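Local coordinates for putative HpcE protein (Mycolicibacterium smegmatis, PDB 6V77) that belongs to the fumarylacetoacetate hydrolase family and binds a zinc ion through three carboxylates, at residues V118-E123 against P251-A256; Q151-R156 against F271-V276. All coordinates share one frame; numbering follows the deposited sequence.

In the fold
Both contacts are mostly buried, with centres about 8 Å apart. Contact 2 is the deeper: all its touching residues are buried, whereas contact 1 reaches toward the surface at its loop, where Arg-253 and Phe-254 are partly exposed. Strands 118-128 and 144-155, neighbours in the large mixed sheet, each supply one segment and together all three zinc-binding carboxylates. Contact 1 fastens the start of strand 118-128 to the loop before strand 260-265, with a backbone hydrogen bond, a water bridge and apolar packing. Contact 2 is a thinner, mainly apolar touch on strand 269-277 of the second sheet. A Glu-121 to Arg-156 salt bridge and a probable Glu-121 N to Gln-151 OE1 hydrogen bond tie them together.

Contact 1: V118-E123 against P251-A256; sequences VDWEVE and PKRFLA. With ZN (zinc ion), chain L.
Trp-120 lays the rim of its six-membered ring against the loop 251-256. Trp-120 CE3 meets Leu-255 CG at 3.8 Å, near the indole plane. Trp-120 CH2 reaches Arg-253 CD, also at 3.8 Å, with the guanidinium plane turned steeply to the ring. CG of Trp-120 takes the crowded place between the backbone N and carbonyl carbon (chi1 55°). Asp-119 OD1 sits over one indole face; this carboxylate is held by Gly-246 N and Met-247 N, and forms a salt bridge to Arg-156. The Asp-119 carboxylate stands at a right angle to the Phe-254 ring, and OD2 comes to the ring edge at CE1. One hydrogen bond joins the backbones: Leu-255 N to Val-118 O, 2.9 Å, nearly along the C=O axis. A water beside it accepts from Val-118 N and can donate to Leu-255 O. Val-118 CG1 packs on Leu-255 CD1 at 4.0 Å. The strand then runs on to the metal, where Glu-121 OE1 and Glu-123 OE2 each bind zinc at 2.2 Å, joined by Asp-152 and a water. Such a cluster of two glutamates and an aspartate is the metal site of the fumarylacetoacetate hydrolase fold.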
ATOM      1  N   VAL B 118     -10.169   5.734  19.456  1.00 28.69           N
ATOM      2  CA  VAL B 118      -8.981   4.975  19.074  1.00 27.74           C
ATOM      3  C   VAL B 118      -8.958   3.653  19.835  1.00 28.35           C
ATOM      4  O   VAL B 118      -9.037   3.623  21.070  1.00 29.87           O
ATOM      5  CB  VAL B 118      -7.702   5.789  19.317  1.00 32.07           C
ATOM      6  CG1 VAL B 118      -6.507   4.996  18.921  1.00 27.39           C
ATOM      7  CG2 VAL B 118      -7.760   7.109  18.516  1.00 32.00           C
ATOM      8  N   ASP B 119      -8.821   2.565  19.091  1.00 27.31           N
ATOM      9  CA  ASP B 119      -9.021   1.223  19.599  1.00 27.34           C
ATOM     10  C   ASP B 119      -7.751   0.411  19.370  1.00 29.64           C
ATOM     11  O   ASP B 119      -6.986   0.687  18.440  1.00 26.79           O
ATOM     12  CB  ASP B 119     -10.203   0.586  18.889  1.00 27.43           C
ATOM     13  CG  ASP B 119     -10.837  -0.529  19.668  1.00 32.24           C
ATOM     14  OD1 ASP B 119     -10.317  -0.915  20.742  1.00 34.16           O
ATOM     15  OD2 ASP B 119     -11.887  -1.005  19.196  1.00 30.35           O
ATOM     16  N   TRP B 120      -7.534  -0.586  20.227  1.00 28.30           N
ATOM     17  CA  TRP B 120      -6.354  -1.448  20.203  1.00 26.29           C
ATOM     18  C   TRP B 120      -6.673  -2.775  19.523  1.00 25.95           C
ATOM     19  O   TRP B 120      -7.808  -3.259  19.582  1.00 26.43           O
ATOM     20  CB  TRP B 120      -5.871  -1.724  21.634  1.00 26.96           C
ATOM     21  CG  TRP B 120      -6.971  -2.313  22.508  1.00 29.45           C
ATOM     22  CD1 TRP B 120      -7.276  -3.639  22.660  1.00 28.10           C
ATOM     23  CD2 TRP B 120      -7.921  -1.591  23.307  1.00 28.87           C
ATOM     24  NE1 TRP B 120      -8.339  -3.783  23.513  1.00 29.14           N
ATOM     25  CE2 TRP B 120      -8.760  -2.542  23.918  1.00 34.04           C
ATOM     26  CE3 TRP B 120      -8.138  -0.232  23.566  1.00 29.25           C
ATOM     27  CZ2 TRP B 120      -9.792  -2.187  24.771  1.00 32.03           C
ATOM     28  CZ3 TRP B 120      -9.174   0.123  24.425  1.00 30.35           C
ATOM     29  CH2 TRP B 120      -9.984  -0.851  25.019  1.00 35.58           C
ATOM     30  N   GLU B 121      -5.638  -3.390  18.916  1.00 25.20           N
ATOM     31  CA  GLU B 121      -5.772  -4.691  18.238  1.00 24.87           C
ATOM     32  C   GLU B 121      -4.384  -5.348  18.198  1.00 24.39           C
ATOM     33  O   GLU B 121      -3.607  -5.057  17.285  1.00 24.17           O
ATOM     34  CB  GLU B 121      -6.326  -4.528  16.814  1.00 24.34           C
ATOM     35  CG  GLU B 121      -7.739  -3.912  16.675  1.00 24.83           C
ATOM     36  CD  GLU B 121      -8.396  -4.176  15.322  1.00 28.55           C
ATOM     37  OE1 GLU B 121      -7.675  -4.569  14.384  1.00 28.20           O
ATOM     38  OE2 GLU B 121      -9.625  -4.022  15.194  1.00 32.64           O
ATOM     39  N   VAL B 122      -4.077  -6.239  19.150  1.00 24.84           N
ATOM     40  CA  VAL B 122      -2.810  -6.977  19.056  1.00 24.46           C
ATOM     41  C   VAL B 122      -2.877  -7.927  17.871  1.00 27.13           C
ATOM     42  O   VAL B 122      -3.907  -8.570  17.631  1.00 25.66           O
ATOM     43  CB  VAL B 122      -2.482  -7.755  20.349  1.00 25.17           C
ATOM     44  CG1 VAL B 122      -3.602  -8.722  20.750  1.00 25.82           C
ATOM     45  CG2 VAL B 122      -1.170  -8.550  20.187  1.00 24.83           C
ATOM     46  N   GLU B 123      -1.784  -8.015  17.101  1.00 23.25           N
ATOM     47  CA  GLU B 123      -1.781  -8.930  15.965  1.00 25.89           C
ATOM     48  C   GLU B 123      -0.419  -9.580  15.786  1.00 25.47           C
ATOM     49  O   GLU B 123       0.622  -8.978  16.069  1.00 24.67           O
ATOM     50  CB  GLU B 123      -2.152  -8.224  14.657  1.00 27.05           C
ATOM     51  CG  GLU B 123      -3.426  -7.399  14.769  1.00 25.84           C
ATOM     52  CD  GLU B 123      -4.141  -7.199  13.464  1.00 28.30           C
ATOM     53  OE1 GLU B 123      -3.635  -7.617  12.402  1.00 26.11           O
ATOM     54  OE2 GLU B 123      -5.237  -6.634  13.528  1.00 30.89           O
ATOM     55  N   PRO B 251     -19.778  -0.883  28.511  1.00 37.72           N
ATOM     56  CA  PRO B 251     -19.854   0.072  27.400  1.00 37.07           C
ATOM     57  C   PRO B 251     -18.600   0.036  26.520  1.00 34.66           C
ATOM     58  O   PRO B 251     -17.603  -0.602  26.885  1.00 33.30           O
ATOM     59  CB  PRO B 251     -19.964   1.414  28.111  1.00 42.92           C
ATOM     60  CG  PRO B 251     -19.119   1.220  29.317  1.00 43.10           C
ATOM     61  CD  PRO B 251     -19.333  -0.224  29.750  1.00 37.66           C
ATOM     62  N   LYS B 252     -18.659   0.670  25.356  1.00 33.17           N
ATOM     63  CA  LYS B 252     -17.459   0.758  24.535  1.00 32.07           C
ATOM     64  C   LYS B 252     -16.391   1.559  25.276  1.00 33.41           C
ATOM     65  O   LYS B 252     -16.695   2.499  26.020  1.00 36.11           O
ATOM     66  CB  LYS B 252     -17.786   1.401  23.184  1.00 35.48           C
ATOM     67  CG  LYS B 252     -18.680   0.550  22.298  1.00 32.71           C
ATOM     68  CD  LYS B 252     -19.121   1.325  21.053  1.00 33.84           C
ATOM     69  CE  LYS B 252     -19.601   0.395  19.949  1.00 49.24           C
ATOM     70  NZ  LYS B 252     -20.453  -0.722  20.447  1.00 57.72           N
ATOM     71  N   ARG B 253     -15.137   1.146  25.115  1.00 30.99           N
ATOM     72  CA  ARG B 253     -14.013   1.796  25.774  1.00 37.36           C
ATOM     73  C   ARG B 253     -12.941   2.075  24.738  1.00 36.22           C
ATOM     74  O   ARG B 253     -12.631   1.201  23.932  1.00 30.78           O
ATOM     75  CB  ARG B 253     -13.433   0.912  26.878  1.00 42.69           C
ATOM     76  CG  ARG B 253     -12.203   1.486  27.547  1.00 50.16           C
ATOM     77  CD  ARG B 253     -11.447   0.409  28.315  1.00 50.85           C
ATOM     78  NE  ARG B 253     -10.390   0.989  29.133  1.00 49.76           N
ATOM     79  CZ  ARG B 253      -9.647   0.304  29.996  1.00 53.17           C
ATOM     80  NH1 ARG B 253      -9.834  -1.001  30.157  1.00 46.90           N
ATOM     81  NH2 ARG B 253      -8.715   0.930  30.699  1.00 58.61           N
ATOM     82  N   PHE B 254     -12.369   3.274  24.752  1.00 30.10           N
ATOM     83  CA  PHE B 254     -11.295   3.565  23.811  1.00 29.36           C
ATOM     84  C   PHE B 254     -10.095   4.119  24.561  1.00 31.41           C
ATOM     85  O   PHE B 254     -10.171   4.471  25.749  1.00 30.12           O
ATOM     86  CB  PHE B 254     -11.792   4.518  22.715  1.00 29.66           C
ATOM     87  CG  PHE B 254     -12.931   3.947  21.938  1.00 29.73           C
ATOM     88  CD1 PHE B 254     -12.713   2.897  21.056  1.00 32.73           C
ATOM     89  CD2 PHE B 254     -14.224   4.390  22.137  1.00 30.64           C
ATOM     90  CE1 PHE B 254     -13.761   2.325  20.352  1.00 31.25           C
ATOM     91  CE2 PHE B 254     -15.282   3.825  21.426  1.00 33.09           C
ATOM     92  CZ  PHE B 254     -15.038   2.788  20.529  1.00 30.66           C
ATOM     93  N   LEU B 255      -8.966   4.172  23.866  1.00 28.71           N
ATOM     94  CA  LEU B 255      -7.747   4.666  24.492  1.00 28.78           C
ATOM     95  C   LEU B 255      -7.918   6.129  24.897  1.00 29.81           C
ATOM     96  O   LEU B 255      -8.553   6.926  24.193  1.00 30.22           O
ATOM     97  CB  LEU B 255      -6.562   4.484  23.540  1.00 27.94           C
ATOM     98  CG  LEU B 255      -6.219   3.004  23.367  1.00 27.08           C
ATOM     99  CD1 LEU B 255      -5.449   2.794  22.035  1.00 27.13           C
ATOM    100  CD2 LEU B 255      -5.431   2.494  24.569  1.00 29.38           C
ATOM    101  N   ALA B 256      -7.414   6.464  26.074  1.00 30.41           N
ATOM    102  CA  ALA B 256      -7.546   7.806  26.612  1.00 35.14           C
ATOM    103  C   ALA B 256      -6.161   8.367  26.877  1.00 31.76           C
ATOM    104  O   ALA B 256      -5.200   7.607  27.008  1.00 31.63           O
ATOM    105  CB  ALA B 256      -8.378   7.799  27.906  1.00 36.63           C
TER
HETATM  106 ZN    ZN L 302      -6.854  -5.565  12.551  0.60 48.61          ZN
HETATM  107  O   HOH W   1      -9.821   7.513  21.650  1.00 27.24           O
HETATM  108  O   HOH W   2      -5.837  -6.278  10.796  1.00 27.57           O

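Contact 2: Q151-R156 against F271-V276; sequences QDLSER and FTQRFV. With ZN (zinc ion), chain L; SO4 (sulfate ion), chain O.
Two sheets of the fumarylacetoacetate hydrolase fold face each other here. Strand 144-155 belongs to the large mixed sheet and strand 269-277 to the five-stranded one. The gap is bridged mainly by side chains, and the nearest CA atoms, those of Gln-151 and Phe-271, are 9.8 Å apart. Leu-153 and Phe-275 reach toward each other tip to tip. Both have CG anti to the carbonyl carbon, which carries each side chain across the gap so that the tips meet. Both methyls of Leu-153 touch the CZ end of the ring: CD1 at its edge, in plane, and CD2 obliquely, 3.9 Å from Phe-275 CZ. Leu-255 of contact 1 also touches Phe-275. Beside this pair, Gln-151 CG packs on Phe-271 CE1 at 4.2 Å, and Gln-151 N lies at the edge of that ring.

Asp-152 faces the metal, and Arg-156 lies close by. Asp-152 CG is anti to the backbone N (chi1 180°), and Asp-152 OD2 binds zinc at 2.4 Å. Lys-99 forms a salt bridge with OD1 and Lys-171 bonds OD2. Ser-154 OG donates to Asp-152 O at 2.9 Å from above the carbonyl plane. Arg-156 NH1 donates to sulfate O2 at 2.8 Å, in the guanidinium plane; this sulfate probably comes from the crystallisation liquor. Glu-155 caps the start of helix 156-160. Zinc and the two lysines would together keep Asp-152 ionised, whereas the contact between the sheets relies on apolar packing.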
ATOM      1  N   GLN B 151       0.522  -3.828  16.410  1.00 23.28           N
ATOM      2  CA  GLN B 151      -0.759  -3.251  16.803  1.00 25.54           C
ATOM      3  C   GLN B 151      -1.432  -2.751  15.540  1.00 25.81           C
ATOM      4  O   GLN B 151      -0.789  -2.092  14.722  1.00 29.54           O
ATOM      5  CB  GLN B 151      -0.581  -2.086  17.769  1.00 28.13           C
ATOM      6  CG  GLN B 151      -0.630  -2.486  19.247  1.00 33.12           C
ATOM      7  CD  GLN B 151      -2.024  -2.872  19.713  1.00 32.61           C
ATOM      8  OE1 GLN B 151      -3.028  -2.396  19.178  1.00 29.98           O
ATOM      9  NE2 GLN B 151      -2.091  -3.731  20.738  1.00 30.71           N
ATOM     10  N   ASP B 152      -2.706  -3.079  15.360  1.00 25.38           N
ATOM     11  CA  ASP B 152      -3.502  -2.422  14.320  1.00 23.60           C
ATOM     12  C   ASP B 152      -4.386  -1.383  15.005  1.00 23.89           C
ATOM     13  O   ASP B 152      -5.580  -1.588  15.222  1.00 24.79           O
ATOM     14  CB  ASP B 152      -4.326  -3.430  13.525  1.00 27.05           C
ATOM     15  CG  ASP B 152      -5.159  -2.773  12.445  1.00 25.34           C
ATOM     16  OD1 ASP B 152      -4.928  -1.578  12.142  1.00 25.02           O
ATOM     17  OD2 ASP B 152      -6.039  -3.435  11.871  1.00 27.73           O
ATOM     18  N   LEU B 153      -3.778  -0.250  15.364  1.00 23.24           N
ATOM     19  CA  LEU B 153      -4.537   0.806  16.025  1.00 24.04           C
ATOM     20  C   LEU B 153      -5.540   1.373  15.033  1.00 24.87           C
ATOM     21  O   LEU B 153      -5.232   1.531  13.852  1.00 23.91           O
ATOM     22  CB  LEU B 153      -3.606   1.902  16.541  1.00 24.86           C
ATOM     23  CG  LEU B 153      -2.625   1.386  17.594  1.00 26.72           C
ATOM     24  CD1 LEU B 153      -1.540   2.406  17.890  1.00 26.04           C
ATOM     25  CD2 LEU B 153      -3.417   1.099  18.865  1.00 31.88           C
ATOM     26  N   SER B 154      -6.743   1.671  15.517  1.00 25.11           N
ATOM     27  CA  SER B 154      -7.881   1.927  14.637  1.00 25.49           C
ATOM     28  C   SER B 154      -8.707   3.073  15.189  1.00 26.51           C
ATOM     29  O   SER B 154      -9.225   2.970  16.303  1.00 30.40           O
ATOM     30  CB  SER B 154      -8.758   0.672  14.509  1.00 29.62           C
ATOM     31  OG  SER B 154      -7.980  -0.477  14.136  1.00 26.99           O
ATOM     32  N   GLU B 155      -8.891   4.130  14.398  1.00 26.79           N
ATOM     33  CA  GLU B 155      -9.817   5.195  14.778  1.00 27.89           C
ATOM     34  C   GLU B 155     -11.203   4.776  14.285  1.00 34.75           C
ATOM     35  O   GLU B 155     -11.520   4.903  13.100  1.00 30.12           O
ATOM     36  CB  GLU B 155      -9.356   6.539  14.212  1.00 28.06           C
ATOM     37  CG  GLU B 155      -9.996   7.724  14.908  1.00 31.20           C
ATOM     38  CD  GLU B 155     -11.449   7.819  14.567  1.00 36.12           C
ATOM     39  OE1 GLU B 155     -11.751   8.167  13.406  1.00 32.95           O
ATOM     40  OE2 GLU B 155     -12.283   7.486  15.428  1.00 31.41           O
ATOM     41  N   ARG B 156     -12.053   4.290  15.206  1.00 29.85           N
ATOM     42  CA  ARG B 156     -13.267   3.596  14.778  1.00 32.03           C
ATOM     43  C   ARG B 156     -14.286   4.521  14.123  1.00 30.44           C
ATOM     44  O   ARG B 156     -15.100   4.047  13.322  1.00 33.75           O
ATOM     45  CB  ARG B 156     -13.923   2.879  15.953  1.00 30.04           C
ATOM     46  CG  ARG B 156     -13.020   1.842  16.593  1.00 29.22           C
ATOM     47  CD  ARG B 156     -12.749   0.647  15.655  1.00 28.32           C
ATOM     48  NE  ARG B 156     -12.236  -0.469  16.449  1.00 31.56           N
ATOM     49  CZ  ARG B 156     -11.622  -1.542  15.962  1.00 31.04           C
ATOM     50  NH1 ARG B 156     -11.405  -1.680  14.651  1.00 28.75           N
ATOM     51  NH2 ARG B 156     -11.210  -2.484  16.805  1.00 28.39           N
ATOM     52  N   PHE B 271       5.943  -4.909  23.591  1.00 24.76           N
ATOM     53  CA  PHE B 271       6.255  -3.495  23.708  1.00 27.53           C
ATOM     54  C   PHE B 271       5.115  -2.770  24.404  1.00 25.59           C
ATOM     55  O   PHE B 271       3.972  -3.228  24.405  1.00 27.31           O
ATOM     56  CB  PHE B 271       6.568  -2.854  22.343  1.00 24.23           C
ATOM     57  CG  PHE B 271       5.497  -3.012  21.268  1.00 24.95           C
ATOM     58  CD1 PHE B 271       4.428  -2.123  21.178  1.00 29.19           C
ATOM     59  CD2 PHE B 271       5.656  -3.967  20.256  1.00 27.08           C
ATOM     60  CE1 PHE B 271       3.478  -2.232  20.150  1.00 29.46           C
ATOM     61  CE2 PHE B 271       4.731  -4.098  19.237  1.00 25.02           C
ATOM     62  CZ  PHE B 271       3.639  -3.228  19.165  1.00 26.26           C
ATOM     63  N   THR B 272       5.443  -1.622  24.983  1.00 24.57           N
ATOM     64  CA  THR B 272       4.451  -0.817  25.683  1.00 25.16           C
ATOM     65  C   THR B 272       4.462   0.603  25.130  1.00 30.25           C
ATOM     66  O   THR B 272       5.526   1.180  24.888  1.00 30.47           O
ATOM     67  CB  THR B 272       4.708  -0.821  27.204  1.00 27.10           C
ATOM     68  OG1 THR B 272       4.639  -2.166  27.700  1.00 30.03           O
ATOM     69  CG2 THR B 272       3.658   0.020  27.926  1.00 27.99           C
ATOM     70  N   GLN B 273       3.271   1.152  24.904  1.00 25.43           N
ATOM     71  CA  GLN B 273       3.116   2.481  24.326  1.00 25.96           C
ATOM     72  C   GLN B 273       2.176   3.303  25.187  1.00 32.49           C
ATOM     73  O   GLN B 273       1.178   2.783  25.687  1.00 30.52           O
ATOM     74  CB  GLN B 273       2.560   2.408  22.907  1.00 25.11           C
ATOM     75  CG  GLN B 273       3.427   1.578  22.000  1.00 28.32           C
ATOM     76  CD  GLN B 273       2.932   1.622  20.587  1.00 33.11           C
ATOM     77  OE1 GLN B 273       1.879   1.064  20.280  1.00 37.66           O
ATOM     78  NE2 GLN B 273       3.651   2.344  19.723  1.00 25.72           N
ATOM     79  N   ARG B 274       2.484   4.592  25.339  1.00 27.34           N
ATOM     80  CA  ARG B 274       1.626   5.518  26.066  1.00 28.30           C
ATOM     81  C   ARG B 274       0.920   6.444  25.081  1.00 34.90           C
ATOM     82  O   ARG B 274       1.532   6.929  24.124  1.00 32.98           O
ATOM     83  CB  ARG B 274       2.438   6.333  27.079  1.00 35.47           C
ATOM     84  N   PHE B 275      -0.364   6.695  25.317  1.00 28.81           N
ATOM     85  CA  PHE B 275      -1.179   7.503  24.417  1.00 29.04           C
ATOM     86  C   PHE B 275      -1.385   8.903  24.969  1.00 35.44           C
ATOM     87  O   PHE B 275      -1.647   9.074  26.166  1.00 35.64           O
ATOM     88  CB  PHE B 275      -2.510   6.809  24.161  1.00 28.64           C
ATOM     89  CG  PHE B 275      -2.352   5.599  23.299  1.00 27.50           C
ATOM     90  CD1 PHE B 275      -2.555   5.686  21.934  1.00 27.79           C
ATOM     91  CD2 PHE B 275      -1.900   4.401  23.842  1.00 32.46           C
ATOM     92  CE1 PHE B 275      -2.346   4.564  21.120  1.00 29.71           C
ATOM     93  CE2 PHE B 275      -1.702   3.293  23.040  1.00 31.52           C
ATOM     94  CZ  PHE B 275      -1.930   3.379  21.685  1.00 32.79           C
ATOM     95  N   VAL B 276      -1.274   9.904  24.086  1.00 33.53           N
ATOM     96  CA  VAL B 276      -1.401  11.318  24.450  1.00 33.11           C
ATOM     97  C   VAL B 276      -2.230  12.037  23.384  1.00 37.58           C
ATOM     98  O   VAL B 276      -2.271  11.617  22.228  1.00 40.30           O
ATOM     99  CB  VAL B 276      -0.004  11.973  24.600  1.00 42.39           C
ATOM    100  CG1 VAL B 276       0.871  11.181  25.563  1.00 44.50           C
ATOM    101  CG2 VAL B 276       0.698  12.048  23.257  1.00 44.62           C
TER
HETATM  102 ZN    ZN L 302      -6.854  -5.565  12.551  0.60 48.61          ZN
HETATM  103  S   SO4 O 305     -11.027  -4.918  12.189  0.85 43.76           S
HETATM  104  O1  SO4 O 305     -11.939  -5.622  13.084  0.85 48.99           O
HETATM  105  O2  SO4 O 305     -10.896  -3.510  12.568  0.85 38.42           O
HETATM  106  O3  SO4 O 305      -9.695  -5.527  12.227  0.85 53.76           O
HETATM  107  O4  SO4 O 305     -11.524  -5.031  10.819  0.85 44.99           O
HETATM  108  O   HOH W   2      -5.837  -6.278  10.796  1.00 27.57           O